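Local coordinates for Alpha/beta hydrolase fold protein (Nakamurella multipartita, PDB 4Y7D) that probably acts as a hydrolase of the alpha/beta hydrolase fold, though its substrate and reaction are not established, at residues G108-R119 with F227-I238. Sequence-based numbering, arbitrary orientation.
Sequences GGGPSSYRLAAR and FARIDSLELDRI
A largely buried helix-against-loop contact joins one flank of helix 110-119 to the connection that runs from helix 217-227 toward strand 242-247. At the centre of its apolar part, CD2 of Leu235 sits over the middle of the Tyr114 ring, 11° off the ring normal, a CH-pi contact. Ile238 CD1 reaches Tyr114 CD1 at 3.7 Å, and Tyr114 OH hydrogen-bonds to Ser129 OG, outside the two segments. Near the start of the helix, Pro111 CG makes a CH-pi contact over a face of the Phe227 ring, 3.7 Å from Phe227 CE1, while Leu233, the residue most covered here, packs CD1 on Pro111 CA. In the alpha/beta hydrolase fold a helix follows the strand here formed by 101-106; the loop lies along one flank of this helix, whose other side chains meet helix 82-95 and strands 35-39 and 101-106. The polar end is built on a salt bridge. Arg115, bent at chi2 (-52°) and chi3 (-67°), turns NH1 to Glu234 OE1 (2.9 Å), on its anti lone pair, and to Leu233 O (2.9 Å), approached from above its carbonyl plane; Arg115 NH2 forms a salt bridge with Asp83. In the conformer given here, Arg237 NH1 also bonds to Glu234 OE1 (2.8 Å). A leucine in place of Arg115 would probably strip Glu234 and Asp83 of a cationic partner and Leu233 O of this donor. A water donates to both Ala118 O and Arg237 O, joining the two backbones.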
loop_
_atom_site.group_PDB
_atom_site.type_symbol
_atom_site.label_atom_id
_atom_site.label_comp_id
_atom_site.label_asym_id
_atom_site.label_seq_id
_atom_site.Cartn_x
_atom_site.Cartn_y
_atom_site.Cartn_z
ATOM N N GLY A 108 -2.793 -3.847 -3.040
ATOM C CA GLY A 108 -3.277 -5.029 -2.336
ATOM C C GLY A 108 -3.512 -4.863 -0.831
ATOM O O GLY A 108 -4.101 -5.728 -0.226
ATOM N N GLY A 109 -3.171 -3.717 -0.249
ATOM C CA GLY A 109 -3.620 -3.415 1.115
ATOM C C GLY A 109 -5.102 -3.018 1.245
ATOM O O GLY A 109 -5.640 -2.907 2.342
ATOM N N GLY A 110 -5.724 -2.729 0.113
ATOM C CA GLY A 110 -7.117 -2.338 0.083
ATOM C C GLY A 110 -8.089 -3.281 0.734
ATOM O O GLY A 110 -8.853 -2.868 1.582
ATOM N N PRO A 111 -8.093 -4.567 0.311
ATOM C CA PRO A 111 -9.178 -5.356 0.824
ATOM C C PRO A 111 -9.309 -5.470 2.326
ATOM O O PRO A 111 -10.406 -5.334 2.858
ATOM C CB PRO A 111 -8.979 -6.718 0.124
ATOM C CG PRO A 111 -8.389 -6.346 -1.191
ATOM C CD PRO A 111 -7.463 -5.209 -0.867
ATOM N N SER A 112 -8.207 -5.731 3.012
ATOM C CA SER A 112 -8.210 -5.880 4.458
ATOM C C SER A 112 -8.501 -4.506 5.122
ATOM O O SER A 112 -9.156 -4.455 6.163
ATOM C CB SER A 112 -6.879 -6.424 4.935
ATOM O OG SER A 112 -5.744 -5.625 4.606
ATOM N N SER A 113 -8.060 -3.441 4.506
ATOM C CA SER A 113 -8.299 -2.084 5.080
ATOM C C SER A 113 -9.783 -1.719 4.930
ATOM O O SER A 113 -10.411 -1.179 5.889
ATOM C CB SER A 113 -7.418 -1.064 4.405
ATOM O OG SER A 113 -6.032 -1.355 4.580
ATOM N N TYR A 114 -10.351 -1.949 3.730
ATOM C CA TYR A 114 -11.765 -1.750 3.538
ATOM C C TYR A 114 -12.584 -2.604 4.508
ATOM O O TYR A 114 -13.575 -2.092 5.093
ATOM C CB TYR A 114 -12.210 -2.004 2.125
ATOM C CG TYR A 114 -11.780 -0.964 1.120
ATOM C CD1 TYR A 114 -12.026 0.416 1.332
ATOM C CD2 TYR A 114 -11.101 -1.329 -0.026
ATOM C CE1 TYR A 114 -11.689 1.352 0.394
ATOM C CE2 TYR A 114 -10.747 -0.389 -0.999
ATOM C CZ TYR A 114 -11.016 0.956 -0.779
ATOM O OH TYR A 114 -10.679 1.893 -1.712
ATOM N N ARG A 115 -12.212 -3.859 4.707
ATOM C CA ARG A 115 -12.941 -4.675 5.685
ATOM C C ARG A 115 -12.883 -4.119 7.131
ATOM O O ARG A 115 -13.855 -4.233 7.902
ATOM C CB ARG A 115 -12.493 -6.137 5.662
ATOM C CG ARG A 115 -12.900 -6.928 4.414
ATOM C CD ARG A 115 -14.393 -6.827 4.095
ATOM N NE ARG A 115 -15.174 -7.499 5.129
ATOM C CZ ARG A 115 -16.459 -7.308 5.357
ATOM N NH1 ARG A 115 -17.150 -6.351 4.721
ATOM N NH2 ARG A 115 -17.038 -8.037 6.309
ATOM N N LEU A 116 -11.734 -3.587 7.506
ATOM C CA LEU A 116 -11.582 -2.990 8.826
ATOM C C LEU A 116 -12.534 -1.794 8.946
ATOM O O LEU A 116 -13.287 -1.666 9.914
ATOM C CB LEU A 116 -10.137 -2.539 9.035
ATOM C CG LEU A 116 -9.842 -1.933 10.418
ATOM C CD1 LEU A 116 -10.023 -2.967 11.541
ATOM C CD2 LEU A 116 -8.460 -1.343 10.479
ATOM N N ALA A 117 -12.534 -0.919 7.935
ATOM C CA ALA A 117 -13.426 0.235 7.976
ATOM C C ALA A 117 -14.914 -0.154 7.941
ATOM O O ALA A 117 -15.738 0.503 8.583
ATOM C CB ALA A 117 -13.090 1.247 6.856
ATOM N N ALA A 118 -15.250 -1.208 7.191
ATOM C CA ALA A 118 -16.628 -1.685 7.040
ATOM C C ALA A 118 -17.165 -2.344 8.280
ATOM O O ALA A 118 -18.290 -2.056 8.698
ATOM C CB ALA A 118 -16.739 -2.660 5.847
ATOM N N ARG A 119 -16.401 -3.256 8.863
ATOM C CA ARG A 119 -16.870 -4.084 9.950
ATOM C C ARG A 119 -16.449 -3.623 11.322
ATOM O O ARG A 119 -17.097 -3.983 12.301
ATOM C CB ARG A 119 -16.428 -5.544 9.668
ATOM C CG ARG A 119 -17.133 -6.586 10.537
ATOM C CD ARG A 119 -16.951 -8.011 10.004
ATOM N NE ARG A 119 -15.537 -8.301 9.829
ATOM C CZ ARG A 119 -14.697 -8.587 10.827
ATOM N NH1 ARG A 119 -15.152 -8.648 12.092
ATOM N NH2 ARG A 119 -13.392 -8.803 10.565
ATOM N N PHE A 227 -7.862 -12.436 -3.513
ATOM C CA PHE A 227 -8.450 -11.331 -4.280
ATOM C C PHE A 227 -9.302 -11.854 -5.426
ATOM O O PHE A 227 -10.285 -11.212 -5.799
ATOM C CB PHE A 227 -7.395 -10.363 -4.838
ATOM C CG PHE A 227 -6.532 -9.692 -3.798
ATOM C CD1 PHE A 227 -6.803 -9.795 -2.456
ATOM C CD2 PHE A 227 -5.464 -8.948 -4.192
ATOM C CE1 PHE A 227 -6.002 -9.164 -1.513
ATOM C CE2 PHE A 227 -4.635 -8.344 -3.265
ATOM C CZ PHE A 227 -4.913 -8.469 -1.931
ATOM N N ALA A 228 -8.939 -13.008 -5.992
ATOM C CA ALA A 228 -9.725 -13.658 -7.020
ATOM C C ALA A 228 -11.056 -14.242 -6.519
ATOM O O ALA A 228 -11.904 -14.660 -7.327
ATOM C CB ALA A 228 -8.895 -14.770 -7.702
ATOM N N ARG A 229 -11.205 -14.320 -5.199
ATOM C CA ARG A 229 -12.394 -14.888 -4.580
ATOM C C ARG A 229 -13.298 -13.868 -3.878
ATOM O O ARG A 229 -14.345 -14.243 -3.340
ATOM C CB ARG A 229 -11.992 -15.916 -3.515
ATOM C CG ARG A 229 -11.448 -17.227 -4.027
ATOM C CD ARG A 229 -11.065 -18.050 -2.790
ATOM N NE ARG A 229 -9.963 -18.958 -3.054
ATOM C CZ ARG A 229 -10.082 -20.160 -3.641
ATOM N NH1 ARG A 229 -11.270 -20.607 -4.057
ATOM N NH2 ARG A 229 -8.995 -20.925 -3.829
ATOM N N ILE A 230 -12.944 -12.585 -3.907
ATOM C CA ILE A 230 -13.788 -11.579 -3.268
ATOM C C ILE A 230 -15.211 -11.597 -3.815
ATOM O O ILE A 230 -15.451 -11.567 -5.025
ATOM C CB ILE A 230 -13.181 -10.168 -3.407
ATOM C CG1 ILE A 230 -11.879 -10.070 -2.645
ATOM C CG2 ILE A 230 -14.150 -9.099 -2.912
ATOM C CD1 ILE A 230 -11.067 -8.837 -3.033
ATOM N N ASP A 231 -16.173 -11.658 -2.901
ATOM C CA ASP A 231 -17.603 -11.593 -3.241
ATOM C C ASP A 231 -17.997 -10.111 -3.234
ATOM O O ASP A 231 -18.149 -9.484 -4.278
ATOM C CB ASP A 231 -18.383 -12.467 -2.202
ATOM C CG ASP A 231 -17.992 -13.966 -2.287
ATOM O OD1 ASP A 231 -17.883 -14.455 -3.423
ATOM O OD2 ASP A 231 -17.737 -14.645 -1.243
ATOM N N SER A 232 -18.069 -9.525 -2.040
ATOM C CA SER A 232 -18.133 -8.085 -1.872
ATOM C C SER A 232 -17.365 -7.728 -0.630
ATOM O O SER A 232 -17.482 -8.397 0.374
ATOM C CB SER A 232 -19.568 -7.562 -1.706
ATOM O OG SER A 232 -19.586 -6.133 -1.560
ATOM N N LEU A 233 -16.666 -6.605 -0.651
ATOM C CA LEU A 233 -16.039 -6.050 0.557
ATOM C C LEU A 233 -16.980 -5.116 1.359
ATOM O O LEU A 233 -16.627 -4.672 2.464
ATOM C CB LEU A 233 -14.763 -5.309 0.183
ATOM C CG LEU A 233 -13.685 -6.114 -0.536
ATOM C CD1 LEU A 233 -12.569 -5.151 -0.999
ATOM C CD2 LEU A 233 -13.165 -7.192 0.350
ATOM N N GLU A 234 -18.147 -4.800 0.805
ATOM C CA GLU A 234 -19.169 -4.009 1.480
ATOM C C GLU A 234 -18.692 -2.609 1.831
ATOM O O GLU A 234 -18.900 -2.114 2.964
ATOM C CB GLU A 234 -19.655 -4.719 2.731
ATOM C CG GLU A 234 -20.056 -6.191 2.526
ATOM C CD GLU A 234 -20.644 -6.775 3.811
ATOM O OE1 GLU A 234 -19.998 -6.768 4.874
ATOM O OE2 GLU A 234 -21.804 -7.200 3.728
ATOM N N LEU A 235 -18.063 -1.950 0.859
ATOM C CA LEU A 235 -17.592 -0.595 1.092
ATOM C C LEU A 235 -18.722 0.364 1.422
ATOM O O LEU A 235 -18.507 1.395 2.053
ATOM C CB LEU A 235 -16.837 -0.106 -0.134
ATOM C CG LEU A 235 -15.339 -0.409 -0.177
ATOM C CD1 LEU A 235 -15.046 -1.880 -0.229
ATOM C CD2 LEU A 235 -14.733 0.273 -1.390
ATOM N N ASP A 236 -19.939 0.069 1.041
ATOM C CA ASP A 236 -21.058 0.965 1.330
ATOM C C ASP A 236 -21.343 1.077 2.817
ATOM O O ASP A 236 -22.030 1.995 3.239
ATOM C CB ASP A 236 -22.303 0.497 0.580
ATOM C CG ASP A 236 -22.648 -0.954 0.865
ATOM O OD1 ASP A 236 -21.939 -1.866 0.413
ATOM O OD2 ASP A 236 -23.641 -1.183 1.572
ATOM N N ARG A 237 -20.805 0.155 3.612
ATOM C CA ARG A 237 -20.943 0.211 5.074
ATOM C C ARG A 237 -20.009 1.256 5.717
ATOM O O ARG A 237 -20.176 1.621 6.895
ATOM C CB ARG A 237 -20.633 -1.159 5.698
ATOM C CG ARG A 237 -21.624 -2.260 5.332
ATOM C CD ARG A 237 -21.159 -3.614 5.848
ATOM N NE ARG A 237 -21.141 -3.699 7.320
ATOM C CZ ARG A 237 -20.712 -4.750 8.039
ATOM N NH1 ARG A 237 -20.250 -5.854 7.466
ATOM N NH2 ARG A 237 -20.738 -4.693 9.362
ATOM N N ILE A 238 -19.019 1.714 4.976
ATOM C CA ILE A 238 -17.970 2.592 5.542
ATOM C C ILE A 238 -18.488 3.983 5.814
ATOM O O ILE A 238 -19.080 4.610 4.921
ATOM C CB ILE A 238 -16.722 2.614 4.617
ATOM C CG1 ILE A 238 -16.118 1.221 4.523
ATOM C CG2 ILE A 238 -15.698 3.664 5.043
ATOM C CD1 ILE A 238 -14.987 1.147 3.499
HETATM O O HOH W 1 -19.819 0.420 9.216
#